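Class I phosphodiesterase PDEB1 (Leishmania major, PDB 2R8Q) belongs to the class I phosphodiesterases, with an all-helical catalytic domain that carries a zinc and a magnesium ion side by side. Local coordinates at residues Leu153-Pro158 with Lys284-Glu289; Phe102-Asp107 with Val139-His144; Glu22-Val27 with Phe86-Arg91. All blocks are in the same frame, centred on the assembly; numbering follows the deposited sequence.

Contact 1: Leu153-Pro158 with Lys284-Glu289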
loop_
_atom_site.group_PDB
_atom_site.type_symbol
_atom_site.label_atom_id
_atom_site.label_comp_id
_atom_site.label_asym_id
_atom_site.label_seq_id
_atom_site.Cartn_x
_atom_site.Cartn_y
_atom_site.Cartn_z
ATOM N N LEU A 153 1.284 -6.926 14.299
ATOM C CA LEU A 153 0.468 -6.342 15.351
ATOM C C LEU A 153 1.146 -6.479 16.714
ATOM O O LEU A 153 1.217 -5.519 17.480
ATOM C CB LEU A 153 -0.906 -7.016 15.379
ATOM C CG LEU A 153 -1.728 -6.908 14.092
ATOM C CD1 LEU A 153 -3.040 -7.658 14.258
ATOM C CD2 LEU A 153 -1.988 -5.443 13.763
ATOM N N LYS A 154 1.655 -7.674 17.002
ATOM C CA LYS A 154 2.317 -7.944 18.279
ATOM C C LYS A 154 3.557 -7.097 18.551
ATOM O O LYS A 154 3.843 -6.759 19.702
ATOM C CB LYS A 154 2.726 -9.418 18.364
ATOM C CG LYS A 154 1.584 -10.411 18.373
ATOM C CD LYS A 154 2.131 -11.831 18.466
ATOM C CE LYS A 154 1.018 -12.862 18.537
ATOM N NZ LYS A 154 1.563 -14.250 18.532
ATOM N N THR A 155 4.293 -6.761 17.499
ATOM C CA THR A 155 5.527 -5.995 17.640
ATOM C C THR A 155 5.413 -4.495 17.392
ATOM O O THR A 155 6.428 -3.802 17.308
ATOM C CB THR A 155 6.611 -6.547 16.700
ATOM O OG1 THR A 155 6.158 -6.443 15.342
ATOM C CG2 THR A 155 6.896 -8.011 17.017
ATOM N N ASP A 156 4.190 -3.994 17.274
ATOM C CA ASP A 156 3.978 -2.570 17.027
ATOM C C ASP A 156 4.737 -2.092 15.791
ATOM O O ASP A 156 5.233 -0.964 15.752
ATOM C CB ASP A 156 4.415 -1.746 18.245
ATOM C CG ASP A 156 3.476 -1.901 19.426
ATOM O OD1 ASP A 156 3.301 -3.041 19.910
ATOM O OD2 ASP A 156 2.910 -0.880 19.872
ATOM N N SER A 157 4.833 -2.954 14.785
ATOM C CA SER A 157 5.517 -2.605 13.545
ATOM C C SER A 157 4.701 -1.520 12.851
ATOM O O SER A 157 3.481 -1.463 13.001
ATOM C CB SER A 157 5.623 -3.827 12.634
ATOM O OG SER A 157 4.336 -4.316 12.294
ATOM N N PRO A 158 5.363 -0.634 12.089
ATOM C CA PRO A 158 4.636 0.435 11.395
ATOM C C PRO A 158 3.488 -0.092 10.533
ATOM O O PRO A 158 2.400 0.487 10.511
ATOM C CB PRO A 158 5.726 1.106 10.567
ATOM C CG PRO A 158 6.935 0.941 11.435
ATOM C CD PRO A 158 6.815 -0.497 11.888
ATOM N N LYS A 284 11.190 -13.640 20.051
ATOM C CA LYS A 284 11.927 -13.732 21.304
ATOM C C LYS A 284 12.864 -12.537 21.417
ATOM O O LYS A 284 13.085 -12.008 22.505
ATOM C CB LYS A 284 12.738 -15.028 21.361
ATOM C CG LYS A 284 11.884 -16.285 21.393
ATOM C CD LYS A 284 12.737 -17.537 21.464
ATOM C CE LYS A 284 11.872 -18.787 21.415
ATOM N NZ LYS A 284 12.695 -20.027 21.516
ATOM N N GLU A 285 13.409 -12.108 20.283
ATOM C CA GLU A 285 14.321 -10.972 20.266
ATOM C C GLU A 285 13.589 -9.659 20.515
ATOM O O GLU A 285 14.185 -8.688 20.982
ATOM C CB GLU A 285 15.064 -10.910 18.929
ATOM C CG GLU A 285 15.987 -12.094 18.687
ATOM C CD GLU A 285 16.760 -11.974 17.389
ATOM O OE1 GLU A 285 17.512 -10.987 17.232
ATOM O OE2 GLU A 285 16.617 -12.867 16.525
ATOM N N LYS A 286 12.297 -9.627 20.206
ATOM C CA LYS A 286 11.503 -8.423 20.410
ATOM C C LYS A 286 10.714 -8.457 21.719
ATOM O O LYS A 286 9.959 -7.532 22.030
ATOM C CB LYS A 286 10.570 -8.206 19.215
ATOM C CG LYS A 286 11.338 -7.963 17.922
ATOM C CD LYS A 286 10.440 -7.609 16.752
ATOM C CE LYS A 286 11.284 -7.264 15.527
ATOM N NZ LYS A 286 10.465 -6.865 14.347
ATOM N N GLY A 287 10.898 -9.526 22.487
ATOM C CA GLY A 287 10.221 -9.649 23.767
ATOM C C GLY A 287 8.719 -9.865 23.737
ATOM O O GLY A 287 8.013 -9.433 24.645
ATOM N N VAL A 288 8.217 -10.528 22.701
ATOM C CA VAL A 288 6.786 -10.785 22.616
ATOM C C VAL A 288 6.496 -12.276 22.717
ATOM O O VAL A 288 7.404 -13.101 22.632
ATOM C CB VAL A 288 6.183 -10.234 21.305
ATOM C CG1 VAL A 288 6.343 -8.720 21.264
ATOM C CG2 VAL A 288 6.857 -10.877 20.106
ATOM N N GLU A 289 5.223 -12.607 22.902
ATOM C CA GLU A 289 4.782 -13.990 23.038
ATOM C C GLU A 289 5.093 -14.850 21.819
ATOM O O GLU A 289 4.931 -14.418 20.677
ATOM C CB GLU A 289 3.277 -14.028 23.313
ATOM C CG GLU A 289 2.679 -15.428 23.334
ATOM C CD GLU A 289 1.179 -15.413 23.551
ATOM O OE1 GLU A 289 0.736 -14.975 24.634
ATOM O OE2 GLU A 289 0.441 -15.837 22.634
HETATM O O HOH W 1 8.313 -5.469 13.946
#
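Two helix C-termini meet at the protein surface, where Lys154 and Thr155 at the end of helix 149-154 face Lys286 and Val288 beyond helix 262-285. No direct hydrogen bond joins them. Val288 points its CG1 methyl at the backbone, 3.5 Å from Lys154 O. The apolar touch between side chains is Thr155 CG2 on Lys286 CD, 3.6 Å apart, against the flank of an extended lysine chain, and the two side chains cross obliquely. A chi1 of 61° in Thr155 places OG1 between the backbone N and the carbonyl carbon and turns CG2 toward Lys286. OG1 bonds back to Phe151 O in its own helix. It also accepts a hydrogen bond from a water at 2.7 Å, and that water accepts one from Lys286 NZ at 2.6 Å. Lys154 NZ and Glu289 OE2 stay 4.5 Å apart, too far for a salt bridge, though their charges should still attract. Beside the contact, Asp156 packs on Ala201 of the second subunit, and Ser157 OG caps Gly160 N of the next helix. Both segments turn at a residue of positive phi, Asp156 and Gly287. The contact thus joins two Schellman motifs, a common way to end an alpha helix.

Contact 2: Phe102-Asp107 with Val139-His144. With ZN (zinc ion), chain C; MG (magnesium ion), chain D.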
loop_
_atom_site.group_PDB
_atom_site.type_symbol
_atom_site.label_atom_id
_atom_site.label_comp_id
_atom_site.label_asym_id
_atom_site.label_seq_id
_atom_site.Cartn_x
_atom_site.Cartn_y
_atom_site.Cartn_z
ATOM N N PHE A 102 9.803 -17.565 -3.939
ATOM C CA PHE A 102 9.278 -17.759 -5.284
ATOM C C PHE A 102 8.770 -19.181 -5.545
ATOM O O PHE A 102 7.784 -19.367 -6.252
ATOM C CB PHE A 102 10.353 -17.373 -6.309
ATOM C CG PHE A 102 9.886 -17.402 -7.742
ATOM C CD1 PHE A 102 8.816 -16.613 -8.163
ATOM C CD2 PHE A 102 10.546 -18.194 -8.679
ATOM C CE1 PHE A 102 8.411 -16.608 -9.498
ATOM C CE2 PHE A 102 10.151 -18.200 -10.019
ATOM C CZ PHE A 102 9.084 -17.406 -10.431
ATOM N N TYR A 103 9.425 -20.187 -4.976
ATOM C CA TYR A 103 8.992 -21.564 -5.202
ATOM C C TYR A 103 7.579 -21.846 -4.707
ATOM O O TYR A 103 6.870 -22.668 -5.288
ATOM C CB TYR A 103 9.976 -22.540 -4.562
ATOM C CG TYR A 103 11.389 -22.354 -5.061
ATOM C CD1 TYR A 103 12.409 -21.973 -4.191
ATOM C CD2 TYR A 103 11.704 -22.539 -6.409
ATOM C CE1 TYR A 103 13.711 -21.784 -4.647
ATOM C CE2 TYR A 103 13.005 -22.348 -6.876
ATOM C CZ TYR A 103 14.001 -21.971 -5.992
ATOM O OH TYR A 103 15.293 -21.776 -6.433
ATOM N N HIS A 104 7.165 -21.176 -3.636
ATOM C CA HIS A 104 5.815 -21.375 -3.123
ATOM C C HIS A 104 4.770 -20.898 -4.124
ATOM O O HIS A 104 3.766 -21.574 -4.337
ATOM C CB HIS A 104 5.612 -20.623 -1.799
ATOM C CG HIS A 104 4.172 -20.465 -1.405
ATOM N ND1 HIS A 104 3.361 -21.536 -1.084
ATOM C CD2 HIS A 104 3.407 -19.359 -1.252
ATOM C CE1 HIS A 104 2.162 -21.093 -0.746
ATOM N NE2 HIS A 104 2.164 -19.775 -0.840
ATOM N N VAL A 105 4.988 -19.739 -4.745
ATOM C CA VAL A 105 3.983 -19.252 -5.689
ATOM C C VAL A 105 4.011 -20.022 -7.004
ATOM O O VAL A 105 2.984 -20.165 -7.660
ATOM C CB VAL A 105 4.088 -17.715 -5.932
ATOM C CG1 VAL A 105 3.922 -16.981 -4.601
ATOM C CG2 VAL A 105 5.410 -17.344 -6.589
ATOM N N VAL A 106 5.179 -20.539 -7.378
ATOM C CA VAL A 106 5.281 -21.348 -8.586
ATOM C C VAL A 106 4.458 -22.607 -8.297
ATOM O O VAL A 106 3.693 -23.080 -9.142
ATOM C CB VAL A 106 6.753 -21.730 -8.877
ATOM C CG1 VAL A 106 6.819 -22.839 -9.929
ATOM C CG2 VAL A 106 7.509 -20.495 -9.357
ATOM N N ASP A 107 4.608 -23.137 -7.085
ATOM C CA ASP A 107 3.856 -24.319 -6.681
ATOM C C ASP A 107 2.348 -24.060 -6.680
ATOM O O ASP A 107 1.579 -24.876 -7.175
ATOM C CB ASP A 107 4.301 -24.778 -5.289
ATOM C CG ASP A 107 3.458 -25.917 -4.751
ATOM O OD1 ASP A 107 3.293 -26.928 -5.467
ATOM O OD2 ASP A 107 2.967 -25.804 -3.606
ATOM N N VAL A 139 1.408 -13.565 -7.923
ATOM C CA VAL A 139 1.534 -12.315 -7.180
ATOM C C VAL A 139 0.964 -12.387 -5.770
ATOM O O VAL A 139 1.142 -11.458 -4.991
ATOM C CB VAL A 139 0.783 -11.149 -7.883
ATOM C CG1 VAL A 139 1.226 -11.025 -9.335
ATOM C CG2 VAL A 139 -0.722 -11.375 -7.799
ATOM N N HIS A 140 0.314 -13.496 -5.429
ATOM C CA HIS A 140 -0.369 -13.581 -4.141
ATOM C C HIS A 140 0.405 -13.457 -2.830
ATOM O O HIS A 140 -0.213 -13.236 -1.789
ATOM C CB HIS A 140 -1.286 -14.818 -4.111
ATOM C CG HIS A 140 -0.668 -16.032 -3.497
ATOM N ND1 HIS A 140 0.167 -16.881 -4.193
ATOM C CD2 HIS A 140 -0.767 -16.543 -2.247
ATOM C CE1 HIS A 140 0.554 -17.861 -3.397
ATOM N NE2 HIS A 140 0.002 -17.680 -2.211
ATOM N N ASP A 141 1.731 -13.576 -2.869
ATOM C CA ASP A 141 2.549 -13.442 -1.659
ATOM C C ASP A 141 3.731 -12.483 -1.847
ATOM O O ASP A 141 4.686 -12.512 -1.072
ATOM C CB ASP A 141 3.093 -14.806 -1.206
ATOM C CG ASP A 141 2.151 -15.530 -0.276
ATOM O OD1 ASP A 141 1.510 -14.850 0.549
ATOM O OD2 ASP A 141 2.066 -16.775 -0.357
ATOM N N LEU A 142 3.657 -11.623 -2.858
ATOM C CA LEU A 142 4.753 -10.690 -3.143
ATOM C C LEU A 142 5.369 -9.977 -1.939
ATOM O O LEU A 142 4.672 -9.362 -1.143
ATOM C CB LEU A 142 4.297 -9.636 -4.157
ATOM C CG LEU A 142 4.037 -10.096 -5.596
ATOM C CD1 LEU A 142 3.245 -9.026 -6.343
ATOM C CD2 LEU A 142 5.356 -10.374 -6.302
ATOM N N ASP A 143 6.692 -10.067 -1.836
ATOM C CA ASP A 143 7.462 -9.412 -0.779
ATOM C C ASP A 143 7.143 -9.874 0.643
ATOM O O ASP A 143 7.279 -9.113 1.603
ATOM C CB ASP A 143 7.303 -7.891 -0.912
ATOM C CG ASP A 143 8.291 -7.111 -0.057
ATOM O OD1 ASP A 143 9.489 -7.467 -0.038
ATOM O OD2 ASP A 143 7.867 -6.124 0.584
ATOM N N HIS A 144 6.710 -11.123 0.772
ATOM C CA HIS A 144 6.427 -11.691 2.089
ATOM C C HIS A 144 7.771 -11.669 2.824
ATOM O O HIS A 144 8.814 -11.962 2.232
ATOM C CB HIS A 144 5.916 -13.127 1.934
ATOM C CG HIS A 144 5.211 -13.658 3.143
ATOM N ND1 HIS A 144 5.861 -13.929 4.328
ATOM C CD2 HIS A 144 3.911 -13.982 3.345
ATOM C CE1 HIS A 144 4.993 -14.399 5.206
ATOM N NE2 HIS A 144 3.803 -14.442 4.635
HETATM ZN ZN ZN C . 0.635 -18.342 -0.179
HETATM MG MG MG D . -0.170 -15.284 1.846
HETATM O O HOH W 2 -0.781 -17.199 0.980
HETATM O O HOH W 3 0.997 -19.056 1.966
HETATM O O HOH W 4 0.381 -13.413 2.900
HETATM O O HOH W 5 -1.995 -15.282 3.065
HETATM O O HOH W 6 0.922 -16.369 3.442
#
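His104, His140 and Asp141 meet at the zinc ion, which ties the two segments together. His104 NE2 and His140 NE2 each bind it at 2.2 Å, and Asp141 OD2 at 2.1 Å. Asp254 and two waters complete six ligands. The three donor atoms crowd together because they share the metal: His104 NE2 and Asp141 OD2 are 3.0 Å apart without a hydrogen bond. OD2 sits at the edge of the His104 ring, in its plane. The rings of His104 and His140 are inclined obliquely, at 57°. The other carboxylate oxygen, Asp141 OD1, reaches the magnesium ion at 2.2 Å, and one water also bridges both metals. That water lies in the plane of the His140 ring, at its edge. Further out, His140 ND1 donates to Ala137 O, which, with the zinc bond at NE2, fixes the ring's rotation. Asp141 CB lies over the centre of one face of the same ring. Val105 reaches in from helix 102-118, with CG1 3.7 Å from His140 CE1. His104 projects from that helix with CG anti to the backbone N (chi1 164°). Two consecutive beta turns, Val139 to Leu142 and Asp141 to His144, shape the opposing loop. The adjacent His140 and Asp141 are the pair that names the HD superfamily. A water held by two cations at once should be strongly polarised and probably more acidic than bulk water, and the bridging carboxylate, with that water, is consistent with the two cations being held close together.

Contact 3: Glu22-Val27 with Phe86-Arg91; sequences EEREAV and FILQCR
Leu88 carries the apolar part, splitting its two methyls between Val27 and Arg24 of helix 21-28. Its CG lies anti to the carbonyl carbon (chi1 -67°), which carries the methyls toward that helix. CD2 meets Val27 CG2 at 3.8 Å, the two side chains running alongside one another and pointing opposite ways. CD1 lies farther toward the start of the helix, 4.1 Å from Arg24 CG, and also rests on the carbonyl oxygen Glu23 O at 4.0 Å. Arg91 adds a flat lid within its own helix: Leu88 CD2 lies over the centre of one guanidinium face, 3.3 Å above the plane. Polar contact runs through one water. It donates to Glu23 O at 2.8 Å and accepts from Arg91 NH2 at 2.9 Å, in the guanidinium plane at its edge. The charged ends are held mainly by other partners: Glu23 forms a salt bridge with Arg92, Arg91 pairs with Asp57, and Arg24 NH1 bonds to Asn85. The axes of segments 22-27 and 86-91 cross at 100° and pass 11.1 Å apart. Helix 55-68 borders both, touching Val27 through Asp57 and Ile87 through Val63, while Phe86 and Cys90 pack against helices 127-139 and 171-184.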
loop_
_atom_site.group_PDB
_atom_site.type_symbol
_atom_site.label_atom_id
_atom_site.label_comp_id
_atom_site.label_asym_id
_atom_site.label_seq_id
_atom_site.Cartn_x
_atom_site.Cartn_y
_atom_site.Cartn_z
ATOM N N GLU A 22 19.363 -10.768 -21.117
ATOM C CA GLU A 22 20.144 -11.820 -20.483
ATOM C C GLU A 22 19.308 -12.573 -19.452
ATOM O O GLU A 22 19.381 -13.797 -19.363
ATOM C CB GLU A 22 21.388 -11.232 -19.809
ATOM C CG GLU A 22 22.475 -10.764 -20.774
ATOM C CD GLU A 22 22.192 -9.411 -21.406
ATOM O OE1 GLU A 22 23.038 -8.949 -22.204
ATOM O OE2 GLU A 22 21.139 -8.802 -21.115
ATOM N N GLU A 23 18.517 -11.841 -18.672
ATOM C CA GLU A 23 17.676 -12.478 -17.661
ATOM C C GLU A 23 16.639 -13.384 -18.319
ATOM O O GLU A 23 16.356 -14.478 -17.827
ATOM C CB GLU A 23 16.971 -11.424 -16.800
ATOM C CG GLU A 23 17.916 -10.514 -16.029
ATOM C CD GLU A 23 17.183 -9.461 -15.220
ATOM O OE1 GLU A 23 16.616 -9.806 -14.161
ATOM O OE2 GLU A 23 17.167 -8.289 -15.647
ATOM N N ARG A 24 16.065 -12.932 -19.431
ATOM C CA ARG A 24 15.078 -13.739 -20.131
ATOM C C ARG A 24 15.767 -14.950 -20.751
ATOM O O ARG A 24 15.242 -16.062 -20.712
ATOM C CB ARG A 24 14.366 -12.916 -21.215
ATOM C CG ARG A 24 13.389 -11.875 -20.671
ATOM C CD ARG A 24 12.556 -11.243 -21.785
ATOM N NE ARG A 24 13.353 -10.367 -22.642
ATOM C CZ ARG A 24 13.576 -9.080 -22.394
ATOM N NH1 ARG A 24 13.054 -8.509 -21.317
ATOM N NH2 ARG A 24 14.338 -8.363 -23.215
ATOM N N GLU A 25 16.953 -14.725 -21.313
ATOM C CA GLU A 25 17.723 -15.793 -21.940
ATOM C C GLU A 25 18.075 -16.902 -20.956
ATOM O O GLU A 25 18.056 -18.080 -21.307
ATOM C CB GLU A 25 19.000 -15.213 -22.555
ATOM C CG GLU A 25 18.759 -14.473 -23.867
ATOM C CD GLU A 25 19.856 -13.472 -24.191
ATOM O OE1 GLU A 25 21.036 -13.755 -23.890
ATOM O OE2 GLU A 25 19.536 -12.404 -24.759
ATOM N N ALA A 26 18.389 -16.520 -19.724
ATOM C CA ALA A 26 18.747 -17.488 -18.693
ATOM C C ALA A 26 17.584 -18.426 -18.382
ATOM O O ALA A 26 17.792 -19.566 -17.969
ATOM C CB ALA A 26 19.195 -16.763 -17.430
ATOM N N VAL A 27 16.358 -17.948 -18.571
ATOM C CA VAL A 27 15.189 -18.784 -18.308
ATOM C C VAL A 27 14.883 -19.668 -19.513
ATOM O O VAL A 27 14.642 -20.868 -19.373
ATOM C CB VAL A 27 13.934 -17.931 -17.990
ATOM C CG1 VAL A 27 12.724 -18.838 -17.795
ATOM C CG2 VAL A 27 14.176 -17.095 -16.738
ATOM N N PHE A 86 6.743 -10.537 -16.810
ATOM C CA PHE A 86 5.867 -10.552 -15.635
ATOM C C PHE A 86 6.369 -11.579 -14.619
ATOM O O PHE A 86 6.510 -11.280 -13.433
ATOM C CB PHE A 86 4.432 -10.886 -16.053
ATOM C CG PHE A 86 3.491 -11.092 -14.897
ATOM C CD1 PHE A 86 3.014 -10.003 -14.168
ATOM C CD2 PHE A 86 3.083 -12.372 -14.541
ATOM C CE1 PHE A 86 2.143 -10.192 -13.100
ATOM C CE2 PHE A 86 2.209 -12.573 -13.472
ATOM C CZ PHE A 86 1.741 -11.481 -12.754
ATOM N N ILE A 87 6.651 -12.789 -15.087
ATOM C CA ILE A 87 7.145 -13.840 -14.204
ATOM C C ILE A 87 8.430 -13.384 -13.506
ATOM O O ILE A 87 8.587 -13.563 -12.298
ATOM C CB ILE A 87 7.412 -15.134 -14.998
ATOM C CG1 ILE A 87 6.090 -15.683 -15.538
ATOM C CG2 ILE A 87 8.109 -16.166 -14.115
ATOM C CD1 ILE A 87 6.251 -16.810 -16.543
ATOM N N LEU A 88 9.338 -12.767 -14.256
ATOM C CA LEU A 88 10.599 -12.310 -13.676
ATOM C C LEU A 88 10.440 -11.112 -12.746
ATOM O O LEU A 88 11.202 -10.968 -11.792
ATOM C CB LEU A 88 11.606 -11.987 -14.785
ATOM C CG LEU A 88 12.072 -13.210 -15.582
ATOM C CD1 LEU A 88 12.943 -12.766 -16.744
ATOM C CD2 LEU A 88 12.842 -14.155 -14.660
ATOM N N GLN A 89 9.464 -10.248 -13.023
ATOM C CA GLN A 89 9.230 -9.099 -12.156
ATOM C C GLN A 89 8.659 -9.616 -10.837
ATOM O O GLN A 89 8.946 -9.072 -9.772
ATOM C CB GLN A 89 8.262 -8.107 -12.812
ATOM C CG GLN A 89 8.883 -7.306 -13.966
ATOM C CD GLN A 89 9.881 -6.252 -13.502
ATOM O OE1 GLN A 89 10.252 -6.195 -12.328
ATOM N NE2 GLN A 89 10.327 -5.410 -14.434
ATOM N N CYS A 90 7.852 -10.673 -10.910
ATOM C CA CYS A 90 7.296 -11.267 -9.695
ATOM C C CYS A 90 8.433 -11.907 -8.894
ATOM O O CYS A 90 8.566 -11.687 -7.688
ATOM C CB CYS A 90 6.253 -12.341 -10.037
ATOM S SG CYS A 90 4.633 -11.726 -10.588
ATOM N N ARG A 91 9.262 -12.691 -9.574
ATOM C CA ARG A 91 10.371 -13.374 -8.924
ATOM C C ARG A 91 11.265 -12.413 -8.142
ATOM O O ARG A 91 11.706 -12.721 -7.030
ATOM C CB ARG A 91 11.198 -14.130 -9.969
ATOM C CG ARG A 91 12.235 -15.065 -9.370
ATOM C CD ARG A 91 13.010 -15.810 -10.445
ATOM N NE ARG A 91 13.915 -14.930 -11.179
ATOM C CZ ARG A 91 14.741 -15.343 -12.135
ATOM N NH1 ARG A 91 14.775 -16.622 -12.476
ATOM N NH2 ARG A 91 15.549 -14.477 -12.737
HETATM O O HOH W 7 17.035 -14.974 -15.187
#

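Overall arrangement
Contact 2 holds three of the four protein ligands of the zinc ion, and the other two contacts lie at different depths around it. Contact 3 is its neighbour, with centres about 15 Å apart. Helix 80-92 joins them: Phe86 CZ packs on Val139 CG1 at 3.5 Å, and Arg91 CG on Phe102 CD2 at 3.6 Å. It packs on both segments of contact 2 with one part of its surface and on helix 21-28 with another. Contact 1 lies at the surface, its centre about 25 Å from that of contact 2, and touches neither. The bound 3-isobutyl-1-methylxanthine is about 6 Å from the His104 side chain and about 13 Å from that of Lys154.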